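PDB 3SS6: acetyl-CoA acetyltransferase from Bacillus anthracis, which probably catalyses the reversible condensation of two acetyl-CoA molecules to acetoacetyl-CoA and coenzyme A, as thiolases of this family do. Local coordinates for residues V46-V51 against A76-T81; M99-Q104 against E111-G116. All coordinates share one frame; numbering follows the deposited sequence.

Interaction 1: residues V46-V51 against A76-T81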
# COMPACT_ATOMS: atom_id res chain seq x y z
N VAL A 46 42.03 -12.53 -13.87
CA VAL A 46 42.35 -11.44 -12.95
C VAL A 46 41.88 -11.76 -11.54
O VAL A 46 40.92 -12.50 -11.34
CB VAL A 46 41.67 -10.11 -13.37
CG1 VAL A 46 42.34 -9.53 -14.60
CG2 VAL A 46 40.17 -10.31 -13.59
N GLU A 47 42.56 -11.19 -10.55
CA GLU A 47 42.04 -11.22 -9.19
C GLU A 47 41.09 -10.05 -9.00
O GLU A 47 41.21 -9.02 -9.69
CB GLU A 47 43.19 -11.14 -8.18
CG GLU A 47 44.10 -12.35 -8.19
CD GLU A 47 43.34 -13.64 -7.90
OE1 GLU A 47 42.77 -13.76 -6.79
OE2 GLU A 47 43.32 -14.52 -8.78
N PRO A 48 40.15 -10.18 -8.06
CA PRO A 48 39.20 -9.09 -7.83
C PRO A 48 39.86 -7.72 -7.66
O PRO A 48 39.32 -6.73 -8.17
CB PRO A 48 38.50 -9.53 -6.54
CG PRO A 48 38.49 -11.02 -6.64
CD PRO A 48 39.85 -11.36 -7.23
N HIS A 49 40.99 -7.64 -6.96
CA HIS A 49 41.61 -6.34 -6.72
C HIS A 49 42.09 -5.68 -8.02
O HIS A 49 42.31 -4.46 -8.06
CB HIS A 49 42.76 -6.46 -5.71
CG HIS A 49 44.00 -7.09 -6.27
ND1 HIS A 49 44.30 -8.42 -6.11
CD2 HIS A 49 45.01 -6.55 -6.99
CE1 HIS A 49 45.45 -8.68 -6.70
NE2 HIS A 49 45.90 -7.57 -7.25
N GLU A 50 42.22 -6.47 -9.08
CA GLU A 50 42.69 -5.94 -10.36
C GLU A 50 41.54 -5.36 -11.18
O GLU A 50 41.77 -4.72 -12.22
CB GLU A 50 43.36 -7.03 -11.18
CG GLU A 50 44.63 -7.53 -10.56
CD GLU A 50 45.25 -8.61 -11.40
OE1 GLU A 50 46.04 -8.25 -12.30
OE2 GLU A 50 44.92 -9.79 -11.19
N VAL A 51 40.31 -5.59 -10.73
CA VAL A 51 39.15 -5.05 -11.43
C VAL A 51 38.98 -3.57 -11.12
O VAL A 51 38.86 -3.17 -9.96
CB VAL A 51 37.86 -5.79 -11.04
CG1 VAL A 51 36.66 -5.17 -11.74
CG2 VAL A 51 37.99 -7.29 -11.38
N ALA A 76 29.71 -9.34 -3.46
CA ALA A 76 30.50 -10.43 -4.02
C ALA A 76 31.83 -10.61 -3.29
O ALA A 76 32.58 -11.54 -3.58
CB ALA A 76 30.75 -10.21 -5.50
N GLY A 77 32.12 -9.70 -2.36
CA GLY A 77 33.34 -9.74 -1.58
C GLY A 77 34.54 -9.08 -2.25
O GLY A 77 35.67 -9.24 -1.80
N PHE A 78 34.29 -8.31 -3.31
CA PHE A 78 35.38 -7.63 -4.00
C PHE A 78 35.90 -6.51 -3.10
O PHE A 78 35.13 -5.96 -2.30
CB PHE A 78 34.92 -7.06 -5.35
CG PHE A 78 34.53 -8.10 -6.39
CD1 PHE A 78 34.81 -9.45 -6.19
CD2 PHE A 78 33.89 -7.71 -7.57
CE1 PHE A 78 34.45 -10.40 -7.16
CE2 PHE A 78 33.53 -8.65 -8.54
CZ PHE A 78 33.82 -9.99 -8.33
N PRO A 79 37.19 -6.15 -3.23
CA PRO A 79 37.75 -5.06 -2.41
C PRO A 79 37.00 -3.75 -2.57
O PRO A 79 36.35 -3.51 -3.59
CB PRO A 79 39.18 -4.91 -2.95
CG PRO A 79 39.50 -6.22 -3.57
CD PRO A 79 38.20 -6.76 -4.10
N ASP A 80 37.10 -2.90 -1.54
CA ASP A 80 36.43 -1.60 -1.56
C ASP A 80 36.88 -0.72 -2.70
O ASP A 80 36.20 0.24 -3.05
CB ASP A 80 36.70 -0.83 -0.26
CG ASP A 80 36.05 -1.46 0.94
OD1 ASP A 80 35.12 -2.28 0.78
OD2 ASP A 80 36.48 -1.12 2.07
N THR A 81 38.06 -1.01 -3.25
CA THR A 81 38.60 -0.23 -4.36
C THR A 81 37.86 -0.48 -5.66
O THR A 81 37.99 0.30 -6.61
CB THR A 81 40.08 -0.56 -4.59
OG1 THR A 81 40.26 -1.98 -4.63
CG2 THR A 81 40.93 0.03 -3.46
O HOH W 1 40.50 -2.46 -7.65

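Interaction 2: residues M99-Q104 against E111-G116. With K (potassium ion), chain F.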
# COMPACT_ATOMS: atom_id res chain seq x y z
N MET A 99 29.46 -1.68 -23.68
CA MET A 99 30.00 -0.59 -24.49
C MET A 99 30.71 0.46 -23.63
O MET A 99 31.78 0.96 -24.00
CB MET A 99 28.89 0.06 -25.33
CG MET A 99 28.34 -0.91 -26.36
SD MET A 99 26.64 -0.54 -26.84
CE MET A 99 26.79 1.17 -27.36
N SER A 100 30.12 0.78 -22.49
CA SER A 100 30.70 1.74 -21.57
C SER A 100 32.01 1.21 -20.99
O SER A 100 32.97 1.97 -20.81
CB SER A 100 29.69 2.10 -20.48
OG SER A 100 28.63 2.88 -21.01
N ALA A 101 32.05 -0.09 -20.71
CA ALA A 101 33.29 -0.72 -20.27
C ALA A 101 34.35 -0.60 -21.37
O ALA A 101 35.52 -0.26 -21.10
CB ALA A 101 33.06 -2.20 -19.94
N ALA A 102 33.94 -0.86 -22.61
CA ALA A 102 34.88 -0.75 -23.72
C ALA A 102 35.42 0.67 -23.83
O ALA A 102 36.62 0.88 -24.06
CB ALA A 102 34.23 -1.20 -25.02
N MET A 103 34.55 1.66 -23.65
CA MET A 103 35.00 3.05 -23.72
C MET A 103 36.07 3.34 -22.67
O MET A 103 37.09 3.95 -22.98
CB MET A 103 33.83 4.04 -23.55
CG MET A 103 32.82 3.97 -24.68
SD MET A 103 31.72 5.41 -24.75
CE MET A 103 30.78 5.23 -23.23
N GLN A 104 35.83 2.91 -21.43
CA GLN A 104 36.81 3.14 -20.38
C GLN A 104 38.14 2.48 -20.73
O GLN A 104 39.20 3.05 -20.50
CB GLN A 104 36.31 2.59 -19.03
CG GLN A 104 35.15 3.39 -18.45
CD GLN A 104 34.89 3.06 -16.99
OE1 GLN A 104 35.46 2.11 -16.44
NE2 GLN A 104 34.02 3.83 -16.36
N GLU A 111 41.78 -0.53 -16.85
CA GLU A 111 42.51 -1.60 -17.53
C GLU A 111 41.68 -2.88 -17.60
O GLU A 111 41.77 -3.62 -18.56
CB GLU A 111 43.85 -1.87 -16.86
CG GLU A 111 44.85 -0.74 -17.04
CD GLU A 111 46.24 -1.11 -16.56
OE1 GLU A 111 46.36 -1.86 -15.57
OE2 GLU A 111 47.22 -0.63 -17.18
N VAL A 112 40.89 -3.11 -16.55
CA VAL A 112 40.03 -4.29 -16.44
C VAL A 112 38.65 -3.85 -15.98
O VAL A 112 38.52 -3.16 -14.97
CB VAL A 112 40.59 -5.30 -15.40
CG1 VAL A 112 39.66 -6.50 -15.24
CG2 VAL A 112 41.98 -5.78 -15.81
N VAL A 113 37.61 -4.22 -16.73
CA VAL A 113 36.24 -3.90 -16.31
C VAL A 113 35.37 -5.15 -16.38
O VAL A 113 35.48 -5.93 -17.33
CB VAL A 113 35.61 -2.83 -17.22
CG1 VAL A 113 34.18 -2.48 -16.75
CG2 VAL A 113 36.48 -1.59 -17.25
N VAL A 114 34.53 -5.35 -15.37
CA VAL A 114 33.55 -6.43 -15.38
C VAL A 114 32.21 -5.78 -15.72
O VAL A 114 31.78 -4.84 -15.04
CB VAL A 114 33.48 -7.13 -14.02
CG1 VAL A 114 32.39 -8.18 -14.02
CG2 VAL A 114 34.84 -7.77 -13.70
N ALA A 115 31.55 -6.24 -16.77
CA ALA A 115 30.37 -5.53 -17.25
C ALA A 115 29.33 -6.49 -17.76
O ALA A 115 29.65 -7.54 -18.30
CB ALA A 115 30.75 -4.55 -18.36
N GLY A 116 28.07 -6.11 -17.59
CA GLY A 116 26.99 -6.93 -18.09
C GLY A 116 25.68 -6.36 -17.61
O GLY A 116 25.50 -5.13 -17.56
K K F . 29.15 5.41 -19.61

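Interaction 1: residues V46-V51 against A76-T81
The loops that lead into two neighbouring parallel strands, 53-57 and 83-88, meet where Pro-48 and His-49 of a short 3-10 turn pack against Phe-78 and Pro-79. Pro-48 sits at the middle of it. Its CB lies 3.7 Å from Phe-78 CD1, and the same CB is 3.7 Å from Pro-79 CD, so one methylene bridges the aromatic ring and the neighbouring pyrrolidine. Pro-48 reaches the phenyl ring obliquely, the two side chains running roughly perpendicular, while the CB of Ala-76 lies over the centre of one face of the Phe-78 ring, 4.0 Å above its plane. A CG set beside the backbone N (chi1 -66°) carries the Phe-78 ring inward, onto Leu-37 and Val-41 of helix 29-43. Next along, Pro-79 CG rests 3.8 Å from His-49 CA; the imidazole itself turns away. No direct hydrogen bond crosses. Instead a water hydrogen-bonds His-49 O (2.7 Å) and Val-51 O on one side and Thr-81 OG1 (3.1 Å) on the other. The turn is tied from within by Glu-47 N, which donates almost straight (174°) to Glu-50 OE2 at 2.8 Å, on the anti side and 27° out of the carboxylate plane; OE1 pairs with Lys-269. Two helix-to-strand loops side by side at one end of a sheet belong here to the alpha/beta layering of the thiolase N-terminal domain.

Interaction 2: residues M99-Q104 against E111-G116
The carboxamide of Gln-104 is the one flat side-chain group in this contact, and it touches the strand through its oxygen: OE1 lies 3.9 Å from Val-113 CG2, the two side chains crossing at about a right angle. Both polar ends of the amide are held from outside the two segments, OE1 by a hydrogen bond with Ser-110 OG and NE2 by one with Glu-53 OE1, which should fix how the group is turned. The rest of the interface is apolar and close. Ala-101 CB presses on Val-113 CG1 at 3.4 Å, tighter than usual for two methyls, and also meets Ala-115 CB at 3.7 Å. With CG1 anti to the backbone N (chi1 -179°), Val-113 holds that methyl against the helix and leaves CG2 for the glutamine. With only alanine methyls at Ala-101 and Ala-115, the axes of 99-104 and 112-116 come within 8.3 Å, nearly antiparallel at 165°. On another side of the same helix Ser-100 OG binds a potassium ion at 2.9 Å, with Tyr-85 and the Ser-100 and Tyr-85 of the second subunit completing the site; the methyl of Met-103 lies nearby. Strand 83-88, helix 93-107 and strand 112-120 form a beta-alpha-beta crossover that passes over strand 53-57, with its helix in the buried helical layer characteristic of the thiolase fold and its metal at the subunit interface.

In the fold
Interaction 1 is a partly buried contact near the surface, its centre about 24 Å from the centre of the chain, whereas every touching residue of interaction 2 is buried, and its centre is about 16 Å from the chain's centre. The two meet across strand 112-120: Val-113 and Ala-115 face helix 93-107, while Val-112 and Val-114 turn the other way, onto Val-46 and Val-51, with Val-51 CG1 3.7 Å from Val-114 CG2. The chemistry follows the place. The loop contact, 46-51 with 76-81, uses proline rings, a phenyl ring and a bridging water, whereas the helix-strand contact relies on small methyls plus one tethered amide. Both also border the second subunit.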